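Local atomic coordinates of nicotinate-nucleotide diphosphorylase (Carboxylating) (Streptococcus pyogenes GA06023, PDB entry 5HUO), a protein that probably converts quinolinate and phosphoribosyl diphosphate into nicotinate mononucleotide, releasing carbon dioxide and diphosphate, as a step in NAD biosynthesis. Residues A[84-89]-A[95-100]; A[37-42]-A[89-94]; A[233-238]-A[263-268]. One frame throughout, in Å; residues are numbered along the deposited sequence.

Interaction 1 of 3, residues A[84-89]-A[95-100]; sequences VFQRVF and VTFQNP
Gln86 lies across one face of the Phe97 ring, which strand 95-98 presents to helix 82-92. The short segments of helix and strand run nearly antiparallel, at 150°, with their axes 8.9 Å apart. Gln86 can be followed outward from its backbone. CB sits near the rim of the ring, 3.7 Å from Phe97 CZ. CG comes next, 3.8 Å from the ring centroid and only 11° off the ring normal, so its hydrogens make a CH-pi contact with the face. With CG anti to the carbonyl carbon (chi1 -68°) and the chain extended beyond it, the side chain continues over the ring. CD passes above the CG-CD2 side of the ring. NE2 ends 3.2 Å from Phe97 CD2, over the same face but offset toward the rim. The amide is steeply tilted to the ring and does not stack flat on it.

One turn along the helix, Phe89 makes the other end of the contact. Its CB meets Val95 CG1 at 3.9 Å. Its CB also lies 4.1 Å from Phe97 CZ. Phe89 and Phe85 pack edge-to-face within the helix, the edge of Phe89 pointing at the face of Phe85. Behind them, Phe89 touches Cys128 and Ala132 of helix 122-153 and Met306 of strand 304-311. Strand 95-98 is an outermost strand of the four-stranded antiparallel sheet within this chain, with strand 114-119 beside it.

The contact thus joins a helix to a sheet in the N-terminal domain by apolar packing at Phe89 and Val95 and by an amide side chain laid over an aromatic face. NE2 lies over the electron-rich face, so a weak polar attraction is possible, but no N-H to pi bond is established.

Interaction 2 of 3, residues A[37-42]-A[89-94]; sequences QIDDTL and FTLFDE
Leu91 reaches from the last turn of helix 82-92 to helix 35-49 and divides its two methyls between different partners. CD1 meets Leu42 CB at 3.7 Å. It also lies 4.0 Å from the backbone oxygen Asp39 O. CD2 rests against the carboxylate of Asp39, 3.6 Å from OD2.

The Leu42 side is the well-packed part. Leu42 is buried, and beyond CB its side chain turns to an earlier turn of helix 82-92, where CD1 packs against Val88. The Leu42 side chain also touches Phe135 of helix 122-153. Leu42 therefore lies where three helices meet.

The Asp39 side is as close but less enclosed, for Asp39 and Leu91 are both partly exposed. Only a methyl of Leu91 faces the carboxylate here, and that methyl offers it no polar bond. The charge is met by Arg87, one turn before Leu91. Arg87 NH1 forms a salt bridge with Asp39 OD2. Arg87 NE lies close to Asp39 OD1, so the guanidinium spans both carboxylate oxygens. This double approach should fix the rotation of the carboxylate.

Other residues of helix 35-49 meet neighbouring subunits. Asp40 points away from Leu91 and forms a salt bridge with Arg47 of a second subunit. The backbone oxygen of Thr41 accepts a hydrogen bond from ND2 of Asn169 of a third subunit.

The contact itself is small, 135 Å² in all, and only its Leu42 half is mainly apolar. Leu91 CD2 covers one flank of an ion pair it takes no part in, which may lessen the pair's contact with water and strengthen it somewhat.

Interaction 3 of 3, residues A[233-238]-A[263-268]; sequences AAEEAA and AGRSRI. With SO4 (sulfate ion), chain H; SO4 (sulfate ion), chain G.
Arg265 and Glu235 form a loose salt bridge between a loop and helix 231-240. Arg265 NH2 is 3.4 Å from Glu235 OE1, and the hydrogen bond is weak, with an angle of 142° at the hydrogen. The carboxylate is turned 56° from the guanidinium plane. Ala238 CB lies 4.1 Å above the centre of that plane. Arg265 bends at chi2 and chi3 to lay its tip over this methyl.

Ser266 comes next, its OG 4.0 Å from Ala238 CA. OG is held by Val242 O. Arg265 NH1 makes a weak hydrogen bond to Ile262 O, at the end of helix 252-262. Behind Ala238 stand Ile245 of strand 244-248 and Ile262.

Arg267, the first residue of strand 267-271, takes no part in the helix contact. Its guanidinium edge meets two sulfate ions, probably from the crystallisation liquor. NE bonds O4 of sulfate H at 2.6 Å, and NH2 bonds O3 of sulfate G at 3.0 Å. NH1 is salt-bridged to Asp288.

In this parallel alpha/beta domain, an open barrel in this family, the pairing rests on Ala238 under the Arg265 guanidinium and beside Ser266. The long ion pair is at the surface, where water probably weakens it.

How the interactions relate
Interactions 1 and 2 are neighbours, with centres 11 Å apart. They share Phe89 and both use helix 82-92, which packs on strand 95-98 at one side and on helix 35-49 at another. Their segments alternate along the chain, and the salt bridge from Arg87 to Asp39 ties them together. Interaction 3 comes later, in the C-terminal domain, on helix 231-240 and the approach to strand 267-271 of the parallel sheet. Its centre is 48 Å from that of interaction 1 and 46 Å from that of interaction 2. It lies across the chain's centre from both. Interactions 1 and 2 pack the N-terminal part, and interaction 3 packs the parallel-sheet domain; none bridges the two.

Interaction 1 of 3, residues A[84-89]-A[95-100]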
ATOM      1  N   VAL A  84      17.802 -13.603   6.021  1.00 89.74           N
ATOM      2  CA  VAL A  84      16.427 -13.524   5.535  1.00 89.82           C
ATOM      3  C   VAL A  84      15.520 -14.487   6.291  1.00 90.06           C
ATOM      4  O   VAL A  84      14.470 -14.162   6.786  1.00 90.69           O
ATOM      5  CB  VAL A  84      16.320 -13.891   4.074  1.00 89.20           C
ATOM      6  CG1 VAL A  84      14.891 -13.843   3.629  1.00 89.43           C
ATOM      7  CG2 VAL A  84      17.096 -12.929   3.229  1.00 89.08           C
ATOM      8  N   PHE A  85      16.015 -15.706   6.390  1.00 89.67           N
ATOM      9  CA  PHE A  85      15.397 -16.782   7.223  1.00 89.96           C
ATOM     10  C   PHE A  85      15.075 -16.289   8.633  1.00 90.83           C
ATOM     11  O   PHE A  85      13.954 -16.399   9.103  1.00 91.42           O
ATOM     12  CB  PHE A  85      16.338 -17.988   7.310  1.00 89.59           C
ATOM     13  CG  PHE A  85      15.903 -19.028   8.281  1.00 90.00           C
ATOM     14  CD1 PHE A  85      15.064 -20.040   7.891  1.00 89.95           C
ATOM     15  CD2 PHE A  85      16.352 -19.007   9.578  1.00 90.55           C
ATOM     16  CE1 PHE A  85      14.656 -20.999   8.810  1.00 90.45           C
ATOM     17  CE2 PHE A  85      16.000 -19.981  10.478  1.00 91.02           C
ATOM     18  CZ  PHE A  85      15.138 -20.972  10.111  1.00 90.98           C
ATOM     19  N   GLN A  86      16.070 -15.683   9.237  1.00 91.02           N
ATOM     20  CA  GLN A  86      15.922 -15.171  10.598  1.00 91.95           C
ATOM     21  C   GLN A  86      14.833 -14.092  10.708  1.00 92.68           C
ATOM     22  O   GLN A  86      14.082 -14.022  11.680  1.00 93.59           O
ATOM     23  CB  GLN A  86      17.255 -14.605  11.129  1.00 92.13           C
ATOM     24  CG  GLN A  86      18.274 -15.690  11.338  1.00 91.80           C
ATOM     25  CD  GLN A  86      19.575 -15.205  11.927  1.00 92.17           C
ATOM     26  OE1 GLN A  86      20.615 -15.263  11.266  1.00 91.71           O
ATOM     27  NE2 GLN A  86      19.541 -14.716  13.146  1.00 93.11           N
ATOM     28  N   ARG A  87      14.827 -13.218   9.712  1.00 92.38           N
ATOM     29  CA  ARG A  87      13.972 -12.012   9.745  1.00 93.19           C
ATOM     30  C   ARG A  87      12.498 -12.366   9.694  1.00 93.64           C
ATOM     31  O   ARG A  87      11.677 -11.706  10.269  1.00 94.70           O
ATOM     32  CB  ARG A  87      14.360 -11.059   8.602  1.00 92.79           C
ATOM     33  CG  ARG A  87      13.623  -9.743   8.646  1.00 93.72           C
ATOM     34  CD  ARG A  87      13.888  -8.968   9.908  1.00 94.78           C
ATOM     35  NE  ARG A  87      13.249  -7.679   9.880  1.00 95.78           N
ATOM     36  CZ  ARG A  87      12.873  -6.981  10.952  1.00 97.10           C
ATOM     37  NH1 ARG A  87      12.237  -5.838  10.821  1.00 98.10           N
ATOM     38  NH2 ARG A  87      13.102  -7.389  12.155  1.00 97.59           N
ATOM     39  N   VAL A  88      12.188 -13.457   9.048  1.00 93.01           N
ATOM     40  CA  VAL A  88      10.798 -13.929   9.003  1.00 93.53           C
ATOM     41  C   VAL A  88      10.265 -14.117  10.425  1.00 94.63           C
ATOM     42  O   VAL A  88       9.134 -13.714  10.735  1.00 95.69           O
ATOM     43  CB  VAL A  88      10.650 -15.242   8.239  1.00 92.78           C
ATOM     44  CG1 VAL A  88       9.235 -15.766   8.337  1.00 93.51           C
ATOM     45  CG2 VAL A  88      11.008 -15.066   6.786  1.00 91.92           C
ATOM     46  N   PHE A  89      11.071 -14.729  11.282  1.00 94.50           N
ATOM     47  CA  PHE A  89      10.663 -14.967  12.713  1.00 96.22           C
ATOM     48  C   PHE A  89      10.556 -13.672  13.492  1.00 97.67           C
ATOM     49  O   PHE A  89       9.625 -13.424  14.184  1.00 99.51           O
ATOM     50  CB  PHE A  89      11.646 -15.882  13.439  1.00 95.93           C
ATOM     51  CG  PHE A  89      11.721 -17.254  12.875  1.00 95.40           C
ATOM     52  CD1 PHE A  89      10.851 -18.227  13.282  1.00 96.22           C
ATOM     53  CD2 PHE A  89      12.646 -17.560  11.878  1.00 94.62           C
ATOM     54  CE1 PHE A  89      10.884 -19.490  12.716  1.00 95.56           C
ATOM     55  CE2 PHE A  89      12.698 -18.820  11.306  1.00 93.91           C
ATOM     56  CZ  PHE A  89      11.821 -19.787  11.746  1.00 95.18           C
ATOM     57  N   VAL A  95      12.014 -13.522  18.935  1.00114.09           N
ATOM     58  CA  VAL A  95      12.667 -14.778  18.683  1.00110.71           C
ATOM     59  C   VAL A  95      14.130 -14.535  18.704  1.00109.77           C
ATOM     60  O   VAL A  95      14.611 -13.569  18.135  1.00110.91           O
ATOM     61  CB  VAL A  95      12.265 -15.355  17.313  1.00108.49           C
ATOM     62  CG1 VAL A  95      13.042 -16.619  16.982  1.00107.17           C
ATOM     63  CG2 VAL A  95      10.771 -15.675  17.278  1.00109.46           C
ATOM     64  N   THR A  96      14.863 -15.432  19.333  1.00109.56           N
ATOM     65  CA  THR A  96      16.336 -15.333  19.374  1.00108.98           C
ATOM     66  C   THR A  96      16.982 -16.520  18.707  1.00106.10           C
ATOM     67  O   THR A  96      16.319 -17.530  18.466  1.00106.52           O
ATOM     68  CB  THR A  96      16.854 -15.218  20.805  1.00110.74           C
ATOM     69  OG1 THR A  96      16.399 -16.336  21.570  1.00111.47           O
ATOM     70  CG2 THR A  96      16.341 -13.937  21.429  1.00112.19           C
ATOM     71  N   PHE A  97      18.267 -16.395  18.420  1.00103.25           N
ATOM     72  CA  PHE A  97      18.955 -17.448  17.698  1.00101.04           C
ATOM     73  C   PHE A  97      20.249 -17.800  18.327  1.00100.73           C
ATOM     74  O   PHE A  97      20.844 -17.015  18.992  1.00101.93           O
ATOM     75  CB  PHE A  97      19.216 -17.023  16.273  1.00 99.57           C
ATOM     76  CG  PHE A  97      17.975 -16.651  15.522  1.00 98.32           C
ATOM     77  CD1 PHE A  97      17.279 -17.597  14.819  1.00 97.39           C
ATOM     78  CD2 PHE A  97      17.494 -15.370  15.541  1.00 97.79           C
ATOM     79  CE1 PHE A  97      16.113 -17.253  14.130  1.00 96.51           C
ATOM     80  CE2 PHE A  97      16.343 -15.041  14.845  1.00 97.25           C
ATOM     81  CZ  PHE A  97      15.650 -15.975  14.155  1.00 96.05           C
ATOM     82  N   GLN A  98      20.671 -19.013  18.108  1.00 99.85           N
ATOM     83  CA  GLN A  98      21.983 -19.457  18.503  1.00 99.95           C
ATOM     84  C   GLN A  98      22.627 -20.054  17.269  1.00 98.23           C
ATOM     85  O   GLN A  98      21.991 -20.823  16.543  1.00 97.24           O
ATOM     86  CB  GLN A  98      21.890 -20.483  19.593  1.00101.39           C
ATOM     87  CG  GLN A  98      21.805 -19.898  20.990  1.00104.02           C
ATOM     88  CD  GLN A  98      21.385 -20.931  22.049  1.00105.97           C
ATOM     89  OE1 GLN A  98      21.284 -22.135  21.789  1.00107.18           O
ATOM     90  NE2 GLN A  98      21.175 -20.463  23.243  1.00108.04           N
ATOM     91  N   ASN A  99      23.900 -19.743  17.059  1.00 96.88           N
ATOM     92  CA  ASN A  99      24.625 -20.222  15.894  1.00 94.83           C
ATOM     93  C   ASN A  99      25.935 -20.873  16.363  1.00 95.24           C
ATOM     94  O   ASN A  99      27.008 -20.287  16.227  1.00 95.68           O
ATOM     95  CB  ASN A  99      24.899 -19.064  14.921  1.00 94.00           C
ATOM     96  CG  ASN A  99      25.334 -19.531  13.547  1.00 93.17           C
ATOM     97  OD1 ASN A  99      25.752 -20.696  13.325  1.00 93.91           O
ATOM     98  ND2 ASN A  99      25.282 -18.636  12.625  1.00 92.64           N
ATOM     99  N   PRO A 100      25.857 -22.104  16.871  1.00 95.61           N
ATOM    100  CA  PRO A 100      26.982 -22.855  17.398  1.00 96.44           C
ATOM    101  C   PRO A 100      28.189 -22.909  16.518  1.00 96.30           C
ATOM    102  O   PRO A 100      29.298 -22.830  17.038  1.00 98.14           O
ATOM    103  CB  PRO A 100      26.430 -24.276  17.514  1.00 96.45           C
ATOM    104  CG  PRO A 100      24.981 -24.105  17.719  1.00 96.13           C
ATOM    105  CD  PRO A 100      24.639 -22.941  16.829  1.00 95.27           C
TER

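Interaction 2 of 3, residues A[37-42]-A[89-94]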
ATOM      1  N   GLN A  37      15.210  -3.325   2.903  1.00101.64           N
ATOM      2  CA  GLN A  37      15.080  -3.964   1.624  1.00100.01           C
ATOM      3  C   GLN A  37      14.107  -5.105   1.612  1.00 98.70           C
ATOM      4  O   GLN A  37      13.424  -5.326   0.608  1.00 98.31           O
ATOM      5  CB  GLN A  37      16.405  -4.536   1.200  1.00 98.95           C
ATOM      6  CG  GLN A  37      17.374  -3.593   0.540  1.00 99.77           C
ATOM      7  CD  GLN A  37      18.732  -4.239   0.276  1.00 99.00           C
ATOM      8  OE1 GLN A  37      19.339  -4.783   1.164  1.00 99.03           O
ATOM      9  NE2 GLN A  37      19.226  -4.131  -0.956  1.00 98.75           N
ATOM     10  N   ILE A  38      14.037  -5.874   2.703  1.00 98.28           N
ATOM     11  CA  ILE A  38      13.288  -7.201   2.667  1.00 96.84           C
ATOM     12  C   ILE A  38      11.980  -7.284   3.434  1.00 97.30           C
ATOM     13  O   ILE A  38      11.117  -8.059   3.109  1.00 96.46           O
ATOM     14  CB  ILE A  38      14.192  -8.363   3.094  1.00 95.94           C
ATOM     15  CG1 ILE A  38      14.535  -8.238   4.578  1.00 97.08           C
ATOM     16  CG2 ILE A  38      15.451  -8.385   2.285  1.00 95.67           C
ATOM     17  CD1 ILE A  38      15.338  -9.404   5.120  1.00 96.82           C
ATOM     18  N   ASP A  39      11.825  -6.412   4.419  1.00 99.01           N
ATOM     19  CA  ASP A  39      10.655  -6.483   5.296  1.00 99.84           C
ATOM     20  C   ASP A  39       9.290  -6.561   4.597  1.00 99.73           C
ATOM     21  O   ASP A  39       8.485  -7.412   4.949  1.00 99.08           O
ATOM     22  CB  ASP A  39      10.650  -5.347   6.289  1.00102.40           C
ATOM     23  CG  ASP A  39      11.552  -5.597   7.482  1.00103.11           C
ATOM     24  OD1 ASP A  39      12.391  -6.523   7.465  1.00101.69           O
ATOM     25  OD2 ASP A  39      11.429  -4.801   8.465  1.00105.65           O
ATOM     26  N   ASP A  40       9.006  -5.673   3.643  1.00100.72           N
ATOM     27  CA  ASP A  40       7.673  -5.672   3.011  1.00101.36           C
ATOM     28  C   ASP A  40       7.374  -6.958   2.323  1.00 99.44           C
ATOM     29  O   ASP A  40       6.256  -7.455   2.401  1.00 99.55           O
ATOM     30  CB  ASP A  40       7.499  -4.535   2.045  1.00104.39           C
ATOM     31  CG  ASP A  40       7.305  -3.208   2.748  1.00109.75           C
ATOM     32  OD1 ASP A  40       6.738  -3.172   3.885  1.00113.00           O
ATOM     33  OD2 ASP A  40       7.763  -2.182   2.186  1.00114.18           O
ATOM     34  N   THR A  41       8.391  -7.521   1.690  1.00 97.94           N
ATOM     35  CA  THR A  41       8.290  -8.808   0.967  1.00 96.45           C
ATOM     36  C   THR A  41       8.025  -9.972   1.910  1.00 95.31           C
ATOM     37  O   THR A  41       7.156 -10.819   1.655  1.00 94.94           O
ATOM     38  CB  THR A  41       9.605  -9.118   0.222  1.00 95.56           C
ATOM     39  OG1 THR A  41       9.894  -8.100  -0.700  1.00 96.65           O
ATOM     40  CG2 THR A  41       9.525 -10.374  -0.506  1.00 94.68           C
ATOM     41  N   LEU A  42       8.755 -10.007   3.020  1.00 95.09           N
ATOM     42  CA  LEU A  42       8.553 -11.079   4.026  1.00 94.44           C
ATOM     43  C   LEU A  42       7.195 -10.995   4.730  1.00 95.18           C
ATOM     44  O   LEU A  42       6.524 -11.987   4.915  1.00 94.54           O
ATOM     45  CB  LEU A  42       9.641 -11.082   5.078  1.00 94.71           C
ATOM     46  CG  LEU A  42      11.123 -11.150   4.676  1.00 94.40           C
ATOM     47  CD1 LEU A  42      11.936 -11.715   5.805  1.00 94.87           C
ATOM     48  CD2 LEU A  42      11.377 -11.930   3.452  1.00 93.34           C
ATOM     49  N   PHE A  89      11.071 -14.729  11.282  1.00 94.50           N
ATOM     50  CA  PHE A  89      10.663 -14.967  12.713  1.00 96.22           C
ATOM     51  C   PHE A  89      10.556 -13.672  13.492  1.00 97.67           C
ATOM     52  O   PHE A  89       9.625 -13.424  14.184  1.00 99.51           O
ATOM     53  CB  PHE A  89      11.646 -15.882  13.439  1.00 95.93           C
ATOM     54  CG  PHE A  89      11.721 -17.254  12.875  1.00 95.40           C
ATOM     55  CD1 PHE A  89      10.851 -18.227  13.282  1.00 96.22           C
ATOM     56  CD2 PHE A  89      12.646 -17.560  11.878  1.00 94.62           C
ATOM     57  CE1 PHE A  89      10.884 -19.490  12.716  1.00 95.56           C
ATOM     58  CE2 PHE A  89      12.698 -18.820  11.306  1.00 93.91           C
ATOM     59  CZ  PHE A  89      11.821 -19.787  11.746  1.00 95.18           C
ATOM     60  N   THR A  90      11.528 -12.835  13.293  1.00 98.02           N
ATOM     61  CA  THR A  90      11.670 -11.580  14.013  1.00100.38           C
ATOM     62  C   THR A  90      10.595 -10.514  13.718  1.00102.89           C
ATOM     63  O   THR A  90      10.240  -9.732  14.578  1.00105.81           O
ATOM     64  CB  THR A  90      13.059 -11.032  13.714  1.00 99.47           C
ATOM     65  OG1 THR A  90      13.976 -11.855  14.412  1.00 98.80           O
ATOM     66  CG2 THR A  90      13.233  -9.712  14.231  1.00101.29           C
ATOM     67  N   LEU A  91      10.111 -10.465  12.492  1.00103.29           N
ATOM     68  CA  LEU A  91       8.945  -9.638  12.154  1.00105.50           C
ATOM     69  C   LEU A  91       7.641 -10.113  12.809  1.00108.52           C
ATOM     70  O   LEU A  91       6.768  -9.314  13.125  1.00111.28           O
ATOM     71  CB  LEU A  91       8.694  -9.685  10.680  1.00104.05           C
ATOM     72  CG  LEU A  91       9.671  -8.934   9.805  1.00103.33           C
ATOM     73  CD1 LEU A  91       9.382  -9.326   8.362  1.00103.77           C
ATOM     74  CD2 LEU A  91       9.517  -7.439   9.986  1.00103.54           C
ATOM     75  N   PHE A  92       7.556 -11.416  13.033  1.00108.73           N
ATOM     76  CA  PHE A  92       6.367 -12.059  13.597  1.00110.42           C
ATOM     77  C   PHE A  92       6.285 -12.002  15.131  1.00113.93           C
ATOM     78  O   PHE A  92       5.210 -11.812  15.698  1.00116.35           O
ATOM     79  CB  PHE A  92       6.338 -13.519  13.164  1.00108.11           C
ATOM     80  CG  PHE A  92       5.018 -14.215  13.388  1.00107.90           C
ATOM     81  CD1 PHE A  92       3.995 -14.133  12.454  1.00107.97           C
ATOM     82  CD2 PHE A  92       4.819 -14.975  14.521  1.00109.02           C
ATOM     83  CE1 PHE A  92       2.772 -14.776  12.662  1.00109.60           C
ATOM     84  CE2 PHE A  92       3.610 -15.625  14.741  1.00110.78           C
ATOM     85  CZ  PHE A  92       2.576 -15.532  13.808  1.00110.41           C
ATOM     86  N   ASP A  93       7.416 -12.166  15.789  1.00114.93           N
ATOM     87  CA  ASP A  93       7.437 -12.295  17.233  1.00117.64           C
ATOM     88  C   ASP A  93       8.850 -12.083  17.769  1.00116.86           C
ATOM     89  O   ASP A  93       9.754 -11.797  17.035  1.00112.65           O
ATOM     90  CB  ASP A  93       6.859 -13.680  17.629  1.00118.78           C
ATOM     91  CG  ASP A  93       6.476 -13.776  19.118  1.00121.31           C
ATOM     92  OD1 ASP A  93       6.196 -12.717  19.735  1.00126.09           O
ATOM     93  OD2 ASP A  93       6.552 -14.867  19.712  1.00120.15           O
ATOM     94  N   GLU A  94       9.000 -12.200  19.079  1.00122.20           N
ATOM     95  CA  GLU A  94      10.298 -12.081  19.732  1.00124.66           C
ATOM     96  C   GLU A  94      10.947 -13.437  19.700  1.00120.06           C
ATOM     97  O   GLU A  94      10.453 -14.403  20.280  1.00122.56           O
ATOM     98  CB  GLU A  94      10.160 -11.603  21.150  1.00132.70           C
ATOM     99  CG  GLU A  94       9.854 -10.125  21.262  1.00140.27           C
ATOM    100  CD  GLU A  94      10.598  -9.454  22.408  1.00149.66           C
ATOM    101  OE1 GLU A  94      10.030  -8.516  22.996  1.00158.55           O
ATOM    102  OE2 GLU A  94      11.758  -9.834  22.721  1.00154.67           O
TER

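Interaction 3 of 3, residues A[233-238]-A[263-268]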
ATOM      1  N   ALA A 233      29.789  -7.017 -37.088  1.00193.50           N
ATOM      2  CA  ALA A 233      29.080  -6.202 -36.072  1.00189.28           C
ATOM      3  C   ALA A 233      29.933  -5.978 -34.813  1.00177.83           C
ATOM      4  O   ALA A 233      29.955  -4.901 -34.246  1.00167.42           O
ATOM      5  CB  ALA A 233      27.737  -6.835 -35.709  1.00189.65           C
ATOM      6  N   ALA A 234      30.633  -7.021 -34.397  1.00174.44           N
ATOM      7  CA  ALA A 234      31.585  -6.922 -33.275  1.00169.66           C
ATOM      8  C   ALA A 234      32.655  -5.863 -33.533  1.00169.19           C
ATOM      9  O   ALA A 234      33.005  -5.082 -32.663  1.00160.97           O
ATOM     10  CB  ALA A 234      32.243  -8.253 -33.017  1.00168.49           C
ATOM     11  N   GLU A 235      33.131  -5.825 -34.765  1.00181.86           N
ATOM     12  CA  GLU A 235      34.104  -4.805 -35.196  1.00185.76           C
ATOM     13  C   GLU A 235      33.494  -3.409 -35.113  1.00183.44           C
ATOM     14  O   GLU A 235      34.036  -2.513 -34.473  1.00172.16           O
ATOM     15  CB  GLU A 235      34.596  -5.063 -36.645  1.00193.23           C
ATOM     16  CG  GLU A 235      35.338  -3.901 -37.312  1.00192.84           C
ATOM     17  CD  GLU A 235      36.414  -3.316 -36.406  1.00192.44           C
ATOM     18  OE1 GLU A 235      36.634  -3.797 -35.279  1.00193.40           O
ATOM     19  OE2 GLU A 235      36.987  -2.293 -36.745  1.00193.35           O
ATOM     20  N   GLU A 236      32.365  -3.264 -35.796  1.00183.99           N
ATOM     21  CA  GLU A 236      31.616  -2.003 -35.861  1.00182.15           C
ATOM     22  C   GLU A 236      31.468  -1.410 -34.450  1.00174.85           C
ATOM     23  O   GLU A 236      31.835  -0.254 -34.184  1.00173.22           O
ATOM     24  CB  GLU A 236      30.238  -2.258 -36.508  1.00187.56           C
ATOM     25  CG  GLU A 236      29.629  -1.087 -37.261  1.00190.37           C
ATOM     26  CD  GLU A 236      28.271  -1.419 -37.887  1.00193.29           C
ATOM     27  OE1 GLU A 236      27.992  -2.609 -38.183  1.00192.12           O
ATOM     28  OE2 GLU A 236      27.468  -0.486 -38.090  1.00196.15           O
ATOM     29  N   ALA A 237      30.975  -2.261 -33.555  1.00168.88           N
ATOM     30  CA  ALA A 237      30.722  -1.927 -32.147  1.00157.10           C
ATOM     31  C   ALA A 237      31.979  -1.536 -31.402  1.00152.85           C
ATOM     32  O   ALA A 237      31.982  -0.535 -30.721  1.00149.69           O
ATOM     33  CB  ALA A 237      30.078  -3.087 -31.446  1.00156.43           C
ATOM     34  N   ALA A 238      33.043  -2.313 -31.522  1.00153.86           N
ATOM     35  CA  ALA A 238      34.333  -1.962 -30.851  1.00155.64           C
ATOM     36  C   ALA A 238      34.862  -0.605 -31.307  1.00160.89           C
ATOM     37  O   ALA A 238      35.327   0.211 -30.505  1.00159.02           O
ATOM     38  CB  ALA A 238      35.393  -3.013 -31.097  1.00156.15           C
ATOM     39  N   ALA A 263      40.461  -6.376 -29.626  1.00147.82           N
ATOM     40  CA  ALA A 263      41.744  -5.862 -29.071  1.00148.64           C
ATOM     41  C   ALA A 263      41.579  -5.006 -27.818  1.00145.39           C
ATOM     42  O   ALA A 263      42.238  -3.983 -27.646  1.00145.76           O
ATOM     43  CB  ALA A 263      42.501  -5.074 -30.131  1.00150.80           C
ATOM     44  N   GLY A 264      40.669  -5.420 -26.951  1.00144.84           N
ATOM     45  CA  GLY A 264      40.487  -4.764 -25.637  1.00139.78           C
ATOM     46  C   GLY A 264      39.829  -3.401 -25.688  1.00138.42           C
ATOM     47  O   GLY A 264      39.843  -2.669 -24.716  1.00134.25           O
ATOM     48  N   ARG A 265      39.224  -3.078 -26.822  1.00140.77           N
ATOM     49  CA  ARG A 265      38.512  -1.799 -26.971  1.00142.29           C
ATOM     50  C   ARG A 265      37.170  -1.767 -26.233  1.00135.92           C
ATOM     51  O   ARG A 265      36.642  -0.696 -25.906  1.00134.82           O
ATOM     52  CB  ARG A 265      38.328  -1.450 -28.454  1.00149.23           C
ATOM     53  CG  ARG A 265      39.592  -0.817 -29.046  1.00150.63           C
ATOM     54  CD  ARG A 265      40.017  -1.526 -30.311  1.00155.55           C
ATOM     55  NE  ARG A 265      39.260  -1.126 -31.484  1.00158.06           N
ATOM     56  CZ  ARG A 265      39.053  -1.893 -32.554  1.00160.05           C
ATOM     57  NH1 ARG A 265      39.530  -3.120 -32.640  1.00162.90           N
ATOM     58  NH2 ARG A 265      38.329  -1.429 -33.560  1.00162.56           N
ATOM     59  N   SER A 266      36.654  -2.955 -25.972  1.00130.80           N
ATOM     60  CA  SER A 266      35.485  -3.153 -25.116  1.00123.66           C
ATOM     61  C   SER A 266      35.625  -4.389 -24.253  1.00118.72           C
ATOM     62  O   SER A 266      36.438  -5.264 -24.521  1.00119.89           O
ATOM     63  CB  SER A 266      34.224  -3.311 -25.963  1.00123.19           C
ATOM     64  OG  SER A 266      34.199  -2.289 -26.912  1.00123.60           O
ATOM     65  N   ARG A 267      34.767  -4.460 -23.244  1.00113.88           N
ATOM     66  CA  ARG A 267      34.613  -5.676 -22.425  1.00110.96           C
ATOM     67  C   ARG A 267      33.792  -6.690 -23.190  1.00112.14           C
ATOM     68  O   ARG A 267      32.967  -6.325 -24.015  1.00110.24           O
ATOM     69  CB  ARG A 267      33.883  -5.406 -21.137  1.00106.24           C
ATOM     70  CG  ARG A 267      34.574  -4.477 -20.200  1.00102.68           C
ATOM     71  CD  ARG A 267      35.722  -5.218 -19.570  1.00101.98           C
ATOM     72  NE  ARG A 267      36.431  -4.357 -18.665  1.00102.86           N
ATOM     73  CZ  ARG A 267      37.622  -4.607 -18.136  1.00105.89           C
ATOM     74  NH1 ARG A 267      38.266  -5.711 -18.400  1.00107.57           N
ATOM     75  NH2 ARG A 267      38.171  -3.728 -17.297  1.00108.68           N
ATOM     76  N   ILE A 268      34.086  -7.959 -22.964  1.00112.74           N
ATOM     77  CA  ILE A 268      33.474  -9.008 -23.772  1.00116.00           C
ATOM     78  C   ILE A 268      32.722  -9.949 -22.887  1.00114.20           C
ATOM     79  O   ILE A 268      33.277 -10.497 -21.926  1.00115.32           O
ATOM     80  CB  ILE A 268      34.471  -9.792 -24.637  1.00120.90           C
ATOM     81  CG1 ILE A 268      35.330  -8.843 -25.493  1.00125.17           C
ATOM     82  CG2 ILE A 268      33.739 -10.785 -25.543  1.00122.15           C
ATOM     83  CD1 ILE A 268      36.569  -9.521 -26.111  1.00131.04           C
TER
HETATM   84  S   SO4 H 302      35.865  -1.189 -17.101  1.00 97.89           S
HETATM   85  O1  SO4 H 302      35.583  -2.234 -16.082  1.00 90.87           O
HETATM   86  O2  SO4 H 302      37.164  -0.471 -16.869  1.00 92.39           O
HETATM   87  O3  SO4 H 302      34.688  -0.280 -17.158  1.00 94.46           O
HETATM   88  O4  SO4 H 302      35.986  -1.841 -18.413  1.00119.92           O
HETATM   89  S   SO4 G 301      41.347  -4.431 -15.424  1.00122.66           S
HETATM   90  O1  SO4 G 301      42.202  -5.561 -15.004  1.00127.07           O
HETATM   91  O2  SO4 G 301      42.066  -3.141 -15.258  1.00124.30           O
HETATM   92  O3  SO4 G 301      40.975  -4.646 -16.845  1.00113.96           O
HETATM   93  O4  SO4 G 301      40.138  -4.402 -14.572  1.00113.48           O